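Local structure of acetylserotonin O-methyltransferase (Homo sapiens, 4A6D) at residues A[127-131]-A[304-308]; A[254-259]-A[307-312]; A[115-119]-A[132-136]. The protein catalyses the last step of melatonin synthesis, transferring the methyl group of S-adenosylmethionine to N-acetylserotonin, and works as a homodimer. All coordinates share one frame. Residue numbers count along the deposited sequence, not the author numbering.

Contact 1: residues A[127-131]-A[304-308]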
# COMPACT_ATOMS: atom_id res chain seq x y z
N GLY A 127 -1.70 -8.59 19.38
CA GLY A 127 -0.86 -9.74 19.08
C GLY A 127 -1.64 -10.89 18.48
O GLY A 127 -1.24 -12.06 18.63
N ARG A 128 -2.73 -10.59 17.75
CA ARG A 128 -3.57 -11.62 17.13
C ARG A 128 -4.14 -11.21 15.75
O ARG A 128 -4.20 -10.02 15.45
CB ARG A 128 -4.69 -12.08 18.11
CG ARG A 128 -5.75 -11.01 18.41
CD ARG A 128 -6.88 -11.53 19.27
NE ARG A 128 -6.81 -11.00 20.63
CZ ARG A 128 -7.72 -10.20 21.18
NH1 ARG A 128 -8.80 -9.84 20.49
NH2 ARG A 128 -7.57 -9.76 22.42
N ASN A 129 -4.58 -12.21 14.95
CA ASN A 129 -5.20 -11.99 13.64
C ASN A 129 -6.57 -11.27 13.71
O ASN A 129 -7.21 -11.25 14.77
CB ASN A 129 -5.25 -13.26 12.82
CG ASN A 129 -6.31 -14.26 13.18
OD1 ASN A 129 -7.51 -14.01 13.03
ND2 ASN A 129 -5.89 -15.48 13.48
N GLN A 130 -7.02 -10.69 12.58
CA GLN A 130 -8.22 -9.87 12.52
C GLN A 130 -9.32 -10.32 11.55
O GLN A 130 -10.03 -9.46 11.02
CB GLN A 130 -7.84 -8.39 12.26
CG GLN A 130 -6.62 -7.86 13.00
CD GLN A 130 -6.87 -7.68 14.47
OE1 GLN A 130 -6.63 -8.56 15.29
NE2 GLN A 130 -7.32 -6.51 14.84
N TYR A 131 -9.50 -11.62 11.31
CA TYR A 131 -10.57 -12.07 10.41
C TYR A 131 -11.97 -11.69 10.91
O TYR A 131 -12.83 -11.32 10.10
CB TYR A 131 -10.49 -13.59 10.15
CG TYR A 131 -9.54 -13.96 9.03
CD1 TYR A 131 -9.92 -13.86 7.70
CD2 TYR A 131 -8.26 -14.44 9.31
CE1 TYR A 131 -9.04 -14.17 6.66
CE2 TYR A 131 -7.39 -14.79 8.29
CZ TYR A 131 -7.77 -14.65 6.96
OH TYR A 131 -6.90 -15.01 5.97
N LEU A 304 1.05 -12.43 11.48
CA LEU A 304 0.47 -11.92 12.71
C LEU A 304 -0.94 -11.38 12.41
O LEU A 304 -1.88 -11.72 13.12
CB LEU A 304 1.36 -10.81 13.34
CG LEU A 304 0.73 -10.05 14.53
CD1 LEU A 304 0.55 -10.97 15.75
CD2 LEU A 304 1.55 -8.86 14.90
N VAL A 305 -1.07 -10.60 11.33
CA VAL A 305 -2.32 -9.99 10.86
C VAL A 305 -3.34 -11.05 10.38
O VAL A 305 -4.52 -10.89 10.63
CB VAL A 305 -2.00 -8.93 9.76
CG1 VAL A 305 -3.25 -8.48 9.02
CG2 VAL A 305 -1.28 -7.73 10.36
N GLN A 306 -2.87 -12.12 9.73
CA GLN A 306 -3.75 -13.13 9.15
C GLN A 306 -3.82 -14.52 9.82
O GLN A 306 -4.91 -14.93 10.21
CB GLN A 306 -3.51 -13.24 7.63
CG GLN A 306 -4.22 -12.14 6.85
CD GLN A 306 -4.08 -12.34 5.36
OE1 GLN A 306 -4.81 -13.10 4.72
NE2 GLN A 306 -3.15 -11.63 4.78
N THR A 307 -2.72 -15.26 9.91
CA THR A 307 -2.68 -16.59 10.50
C THR A 307 -2.48 -16.55 12.03
O THR A 307 -2.86 -15.59 12.70
CB THR A 307 -1.60 -17.41 9.82
OG1 THR A 307 -0.33 -16.92 10.25
CG2 THR A 307 -1.72 -17.44 8.29
N GLU A 308 -1.89 -17.64 12.58
CA GLU A 308 -1.56 -17.82 14.01
C GLU A 308 -0.04 -17.94 14.17
O GLU A 308 0.45 -18.08 15.29
CB GLU A 308 -2.22 -19.10 14.53
CG GLU A 308 -3.69 -18.96 14.89
CD GLU A 308 -4.40 -20.26 15.18
OE1 GLU A 308 -3.74 -21.33 15.24
OE2 GLU A 308 -5.65 -20.22 15.34
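Two hydrogen bonds join the loop 127-131 to the end of helix 294-305 and the turn that follows it. The backbone N of Gln-130 donates to Val-305 O (3.2 Å), a carbonyl in the last turn of that helix, and the side-chain ND2 of Asn-129 donates to Thr-307 O (3.1 Å). Asn-129 is the centre of the contact: its CA lies 4.5 Å from Val-305 CA and makes CA-H...O contacts with Leu-304 O (3.4 Å) and Val-305 O (3.3 Å), while its CB rests 3.1 Å from Gln-306 O. The loop thus meets successive carbonyls where the helix runs out. Tyr-131, the first residue of helix 131-135, brings its OH to 3.1 Å from Gln-306 OE1; the amide NE2 of Gln-306 is hydrogen-bonded to Asn-302, and the Thr-307 hydroxyl to Met-303 O. Apolar packing lies at the margin. Leu-304 CD1 sits 3.5 Å from Gly-127 C, at the residue where positive phi ends helix 120-126, and Leu-304 also packs on Gly-59 of the second subunit. Val-305 has its CA-to-CB bond directed away from the loop and packs on Cys-116 and Trp-117 of helix 103-117 and on Leu-120 and Ala-123 of helix 120-126. The arrangement is a loop docked on a helix C-terminus, within the helical part of a class I-like methyltransferase that stands beside the SAM-binding sheet. Gln-306 is a substrate-binding residue, as is its partner Asn-302, so the contact probably holds one side of the N-acetylserotonin site.

Contact 2: residues A[254-259]-A[307-312]. With SAM (S-adenosylmethionine), chain D.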
# COMPACT_ATOMS: atom_id res chain seq x y z
N LEU A 254 4.18 -24.59 8.21
CA LEU A 254 4.68 -24.20 9.54
C LEU A 254 4.49 -22.71 9.88
O LEU A 254 4.15 -22.37 11.02
CB LEU A 254 6.16 -24.66 9.71
CG LEU A 254 6.42 -26.18 9.77
CD1 LEU A 254 7.89 -26.48 10.05
CD2 LEU A 254 5.54 -26.87 10.83
N HIS A 255 4.65 -21.84 8.91
CA HIS A 255 4.47 -20.40 9.16
C HIS A 255 3.04 -19.99 9.56
O HIS A 255 2.87 -18.90 10.10
CB HIS A 255 5.06 -19.56 8.00
CG HIS A 255 4.20 -19.49 6.78
ND1 HIS A 255 4.35 -18.47 5.85
CD2 HIS A 255 3.20 -20.30 6.37
CE1 HIS A 255 3.42 -18.69 4.93
NE2 HIS A 255 2.73 -19.79 5.19
N ASP A 256 2.02 -20.86 9.32
CA ASP A 256 0.61 -20.54 9.65
C ASP A 256 0.30 -20.72 11.12
O ASP A 256 -0.75 -20.27 11.58
CB ASP A 256 -0.36 -21.46 8.87
CG ASP A 256 -0.34 -21.39 7.35
OD1 ASP A 256 -0.17 -20.26 6.81
OD2 ASP A 256 -0.62 -22.43 6.70
N TRP A 257 1.17 -21.44 11.84
CA TRP A 257 0.92 -21.83 13.21
C TRP A 257 1.99 -21.44 14.20
O TRP A 257 3.15 -21.28 13.84
CB TRP A 257 0.75 -23.37 13.27
CG TRP A 257 -0.08 -23.99 12.18
CD1 TRP A 257 0.36 -24.77 11.15
CD2 TRP A 257 -1.51 -23.91 12.04
NE1 TRP A 257 -0.70 -25.21 10.39
CE2 TRP A 257 -1.86 -24.67 10.90
CE3 TRP A 257 -2.53 -23.32 12.80
CZ2 TRP A 257 -3.20 -24.84 10.49
CZ3 TRP A 257 -3.87 -23.49 12.41
CH2 TRP A 257 -4.19 -24.24 11.27
N ALA A 258 1.60 -21.40 15.47
CA ALA A 258 2.46 -21.14 16.61
C ALA A 258 3.32 -22.40 16.91
O ALA A 258 3.04 -23.50 16.40
CB ALA A 258 1.61 -20.76 17.81
N ASP A 259 4.39 -22.24 17.70
CA ASP A 259 5.31 -23.33 18.05
C ASP A 259 4.70 -24.64 18.49
O ASP A 259 5.12 -25.70 18.00
CB ASP A 259 6.40 -22.86 19.03
CG ASP A 259 7.43 -21.94 18.39
OD1 ASP A 259 7.18 -21.45 17.26
OD2 ASP A 259 8.48 -21.71 19.02
N THR A 307 -2.72 -15.26 9.91
CA THR A 307 -2.68 -16.59 10.50
C THR A 307 -2.48 -16.55 12.03
O THR A 307 -2.86 -15.59 12.70
CB THR A 307 -1.60 -17.41 9.82
OG1 THR A 307 -0.33 -16.92 10.25
CG2 THR A 307 -1.72 -17.44 8.29
N GLU A 308 -1.89 -17.64 12.58
CA GLU A 308 -1.56 -17.82 14.01
C GLU A 308 -0.04 -17.94 14.17
O GLU A 308 0.45 -18.08 15.29
CB GLU A 308 -2.22 -19.10 14.53
CG GLU A 308 -3.69 -18.96 14.89
CD GLU A 308 -4.40 -20.26 15.18
OE1 GLU A 308 -3.74 -21.33 15.24
OE2 GLU A 308 -5.65 -20.22 15.34
N GLY A 309 0.68 -17.81 13.06
CA GLY A 309 2.12 -17.97 13.04
C GLY A 309 2.99 -16.74 12.86
O GLY A 309 2.64 -15.64 13.26
N GLN A 310 4.15 -16.97 12.26
CA GLN A 310 5.23 -16.00 12.07
C GLN A 310 6.20 -16.63 11.11
O GLN A 310 6.13 -17.85 10.87
CB GLN A 310 5.97 -15.80 13.44
CG GLN A 310 6.43 -17.13 14.08
CD GLN A 310 7.11 -17.08 15.43
OE1 GLN A 310 6.77 -17.85 16.36
NE2 GLN A 310 8.20 -16.32 15.53
N GLU A 311 7.13 -15.83 10.60
CA GLU A 311 8.24 -16.37 9.82
C GLU A 311 9.33 -16.70 10.85
O GLU A 311 9.29 -16.19 11.98
CB GLU A 311 8.70 -15.41 8.70
CG GLU A 311 7.63 -15.18 7.62
CD GLU A 311 7.04 -16.38 6.90
OE1 GLU A 311 7.76 -17.39 6.71
OE2 GLU A 311 5.85 -16.30 6.52
N ARG A 312 10.24 -17.63 10.54
CA ARG A 312 11.25 -18.02 11.53
C ARG A 312 12.64 -18.04 10.96
O ARG A 312 12.80 -18.11 9.75
CB ARG A 312 10.89 -19.39 12.19
CG ARG A 312 9.53 -19.41 12.93
CD ARG A 312 9.09 -20.84 13.22
NE ARG A 312 8.01 -20.94 14.21
CZ ARG A 312 6.72 -21.08 13.93
NH1 ARG A 312 6.30 -21.09 12.67
NH2 ARG A 312 5.84 -21.22 14.90
N SAM D . 1.78 -26.10 0.30
CA SAM D . 0.99 -25.15 -0.52
C SAM D . 1.76 -23.98 -1.17
O SAM D . 2.77 -23.59 -0.62
OXT SAM D . 1.40 -23.41 -2.25
CB SAM D . -0.17 -24.70 0.33
CG SAM D . 0.24 -23.80 1.49
SD SAM D . -1.28 -23.24 2.34
CE SAM D . -0.67 -21.90 3.26
C5' SAM D . -1.42 -24.38 3.76
C4' SAM D . -2.12 -25.63 3.21
O4' SAM D . -2.33 -26.46 4.35
C3' SAM D . -3.54 -25.32 2.60
O3' SAM D . -3.69 -25.90 1.30
C2' SAM D . -4.51 -25.89 3.69
O2' SAM D . -5.79 -26.36 3.26
C1' SAM D . -3.65 -27.04 4.26
N9 SAM D . -4.09 -27.46 5.61
C8 SAM D . -4.38 -26.62 6.68
N7 SAM D . -4.72 -27.33 7.72
C5 SAM D . -4.73 -28.68 7.37
C6 SAM D . -5.02 -29.89 8.02
N6 SAM D . -5.34 -29.87 9.34
N1 SAM D . -4.87 -31.08 7.34
C2 SAM D . -4.55 -31.11 6.03
N3 SAM D . -4.28 -29.97 5.39
C4 SAM D . -4.29 -28.77 6.00
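Gly-309 is pressed so tightly against the 3-10 turn 254-256 that a CB would lie 1.9 Å from His-255 O; instead its CA makes a CA-H...O contact with that oxygen (3.2 Å). On one side of it Glu-308 N donates to Asp-256 O (3.0 Å), and on the other Gln-310 N makes a weak bond to His-255 O (3.2 Å). Thr-307 OG1 accepts from Gly-309 N (3.1 Å) in an ST turn and is also hydrogen-bonded to Met-303 O. The 3-10 turn follows strand 247-251 of the Rossmann-like sheet and carries active-site residues: His-255, the inferred proton donor/acceptor, donates from ND1 to Glu-311 OE2 (2.7 Å), a His-carboxylate hydrogen bond, and substrate-binding Asp-256 places OD2 3.5 Å from CE, the transferable methyl of SAM. Farther out, Arg-312 bonds to two backbone carbonyls of 254-259, NH1 to Leu-254 O (3.0 Å) and NH2 to Trp-257 O (2.9 Å), and NH2 forms a salt bridge with Asp-259 OD1 (2.7 Å), whose OD2 accepts from His-316.

Contact 3: residues A[115-119]-A[132-136]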
# COMPACT_ATOMS: atom_id res chain seq x y z
N ARG A 115 -7.34 -5.61 2.91
CA ARG A 115 -8.42 -5.35 3.86
C ARG A 115 -7.90 -5.57 5.30
O ARG A 115 -7.87 -4.62 6.07
CB ARG A 115 -9.63 -6.25 3.56
CG ARG A 115 -10.65 -5.60 2.63
CD ARG A 115 -12.10 -5.97 2.96
NE ARG A 115 -12.55 -5.58 4.31
CZ ARG A 115 -12.90 -4.35 4.68
NH1 ARG A 115 -12.84 -3.34 3.82
NH2 ARG A 115 -13.30 -4.12 5.93
N CYS A 116 -7.39 -6.79 5.59
CA CYS A 116 -6.80 -7.19 6.88
C CYS A 116 -5.77 -6.16 7.39
O CYS A 116 -5.84 -5.72 8.54
CB CYS A 116 -6.19 -8.59 6.78
SG CYS A 116 -7.39 -9.93 7.00
N TRP A 117 -4.86 -5.73 6.50
CA TRP A 117 -3.80 -4.78 6.82
C TRP A 117 -4.25 -3.38 7.29
O TRP A 117 -3.47 -2.68 7.94
CB TRP A 117 -2.73 -4.75 5.73
CG TRP A 117 -1.69 -5.83 5.90
CD1 TRP A 117 -1.84 -7.17 5.68
CD2 TRP A 117 -0.35 -5.64 6.38
NE1 TRP A 117 -0.64 -7.81 5.89
CE2 TRP A 117 0.28 -6.91 6.36
CE3 TRP A 117 0.39 -4.52 6.81
CZ2 TRP A 117 1.61 -7.09 6.75
CZ3 TRP A 117 1.71 -4.70 7.20
CH2 TRP A 117 2.30 -5.98 7.17
N GLY A 118 -5.51 -3.03 7.04
CA GLY A 118 -6.08 -1.79 7.56
C GLY A 118 -6.20 -1.86 9.07
O GLY A 118 -6.13 -0.84 9.77
N HIS A 119 -6.31 -3.08 9.60
CA HIS A 119 -6.40 -3.37 11.03
C HIS A 119 -5.02 -3.74 11.62
O HIS A 119 -4.98 -4.39 12.67
CB HIS A 119 -7.44 -4.48 11.30
CG HIS A 119 -8.78 -4.18 10.73
ND1 HIS A 119 -9.67 -3.34 11.37
CD2 HIS A 119 -9.34 -4.61 9.58
CE1 HIS A 119 -10.73 -3.27 10.59
NE2 HIS A 119 -10.59 -4.02 9.50
N LEU A 132 -12.19 -11.76 12.24
CA LEU A 132 -13.47 -11.38 12.82
C LEU A 132 -13.71 -9.86 12.71
O LEU A 132 -14.83 -9.43 12.42
CB LEU A 132 -13.60 -11.86 14.28
CG LEU A 132 -15.02 -11.75 14.88
CD1 LEU A 132 -15.76 -13.07 14.81
CD2 LEU A 132 -14.99 -11.21 16.30
N GLU A 133 -12.65 -9.04 12.91
CA GLU A 133 -12.75 -7.57 12.86
C GLU A 133 -12.85 -7.03 11.44
O GLU A 133 -13.35 -5.93 11.26
CB GLU A 133 -11.59 -6.90 13.62
CG GLU A 133 -11.47 -7.28 15.09
CD GLU A 133 -10.60 -8.48 15.46
OE1 GLU A 133 -10.71 -9.54 14.80
OE2 GLU A 133 -9.88 -8.37 16.47
N THR A 134 -12.37 -7.80 10.44
CA THR A 134 -12.34 -7.41 9.03
C THR A 134 -13.50 -7.99 8.23
O THR A 134 -14.10 -7.26 7.44
CB THR A 134 -11.00 -7.81 8.35
OG1 THR A 134 -9.91 -7.61 9.23
CG2 THR A 134 -10.75 -7.08 7.06
N PHE A 135 -13.74 -9.31 8.36
CA PHE A 135 -14.75 -10.00 7.56
C PHE A 135 -16.01 -10.44 8.30
O PHE A 135 -16.95 -10.90 7.65
CB PHE A 135 -14.10 -11.18 6.81
CG PHE A 135 -12.95 -10.80 5.91
CD1 PHE A 135 -13.18 -10.19 4.67
CD2 PHE A 135 -11.64 -11.08 6.27
CE1 PHE A 135 -12.11 -9.85 3.84
CE2 PHE A 135 -10.57 -10.75 5.43
CZ PHE A 135 -10.82 -10.13 4.22
N GLY A 136 -16.01 -10.32 9.63
CA GLY A 136 -17.11 -10.76 10.48
C GLY A 136 -17.11 -12.27 10.70
O GLY A 136 -17.89 -12.80 11.50
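Thr-134, Arg-115 and His-119 provide most of this small helix-helix contact, in which the C-terminal end of helix 103-117 meets the short helix 131-135 in the helical region next to the Rossmann-like methyltransferase core. No hydrogen bond crosses it, and the closest CA atoms, those of Cys-116 and Thr-134, are 5.9 Å apart. The CA-to-CB bond of Thr-134 points toward the other segment: its CG2 lies 3.7 Å from Cys-116 N and 3.6 Å from Arg-115 NE, while its hydroxyl is hydrogen-bonded to the O of Gln-130, the N-cap residue of its helix. Arg-115 reaches along the gap, with NH2 3.6 Å from Thr-134 O and CD 4.0 Å from Phe-135 CE1; its NH1 comes close to that of Arg-115 of the second subunit, so the contact lies near the dimer interface. His-119, at the N-cap of helix 120-126, lays one ring face over the Glu-133 carbonyl carbon and has CD2 3.1 Å from Thr-134 OG1. Cys-116 lies against substrate-binding Gln-306 and forms a sulfur-aromatic contact with Phe-135, oblique to the ring, in which SG is 3.6 Å from CE2 and 4.9 Å from the ring centroid.

How the contacts relate
From the N terminus, helix 103-117 leads into contact 3, which closes a short loop of 12 residues around helix 120-126. Contact 1 starts within that loop, at 127-131, and reaches 173 residues on to 304-308, so contacts 1 and 3 cross. They also touch, Val-305 CG1 packing 3.7 Å from Cys-116 CB. The loop closed by contact 1 takes in most of the SAM-binding sheet, from which 254-259 emerges; contact 2 joins this turn to 307-312 and shares Thr-307 and Glu-308 with contact 1. Contacts 3 and 2 follow in series. Together they connect helix 103-117, which touches the second subunit, through the end of helix 294-305, to the turn that carries His-255, the inferred proton donor/acceptor.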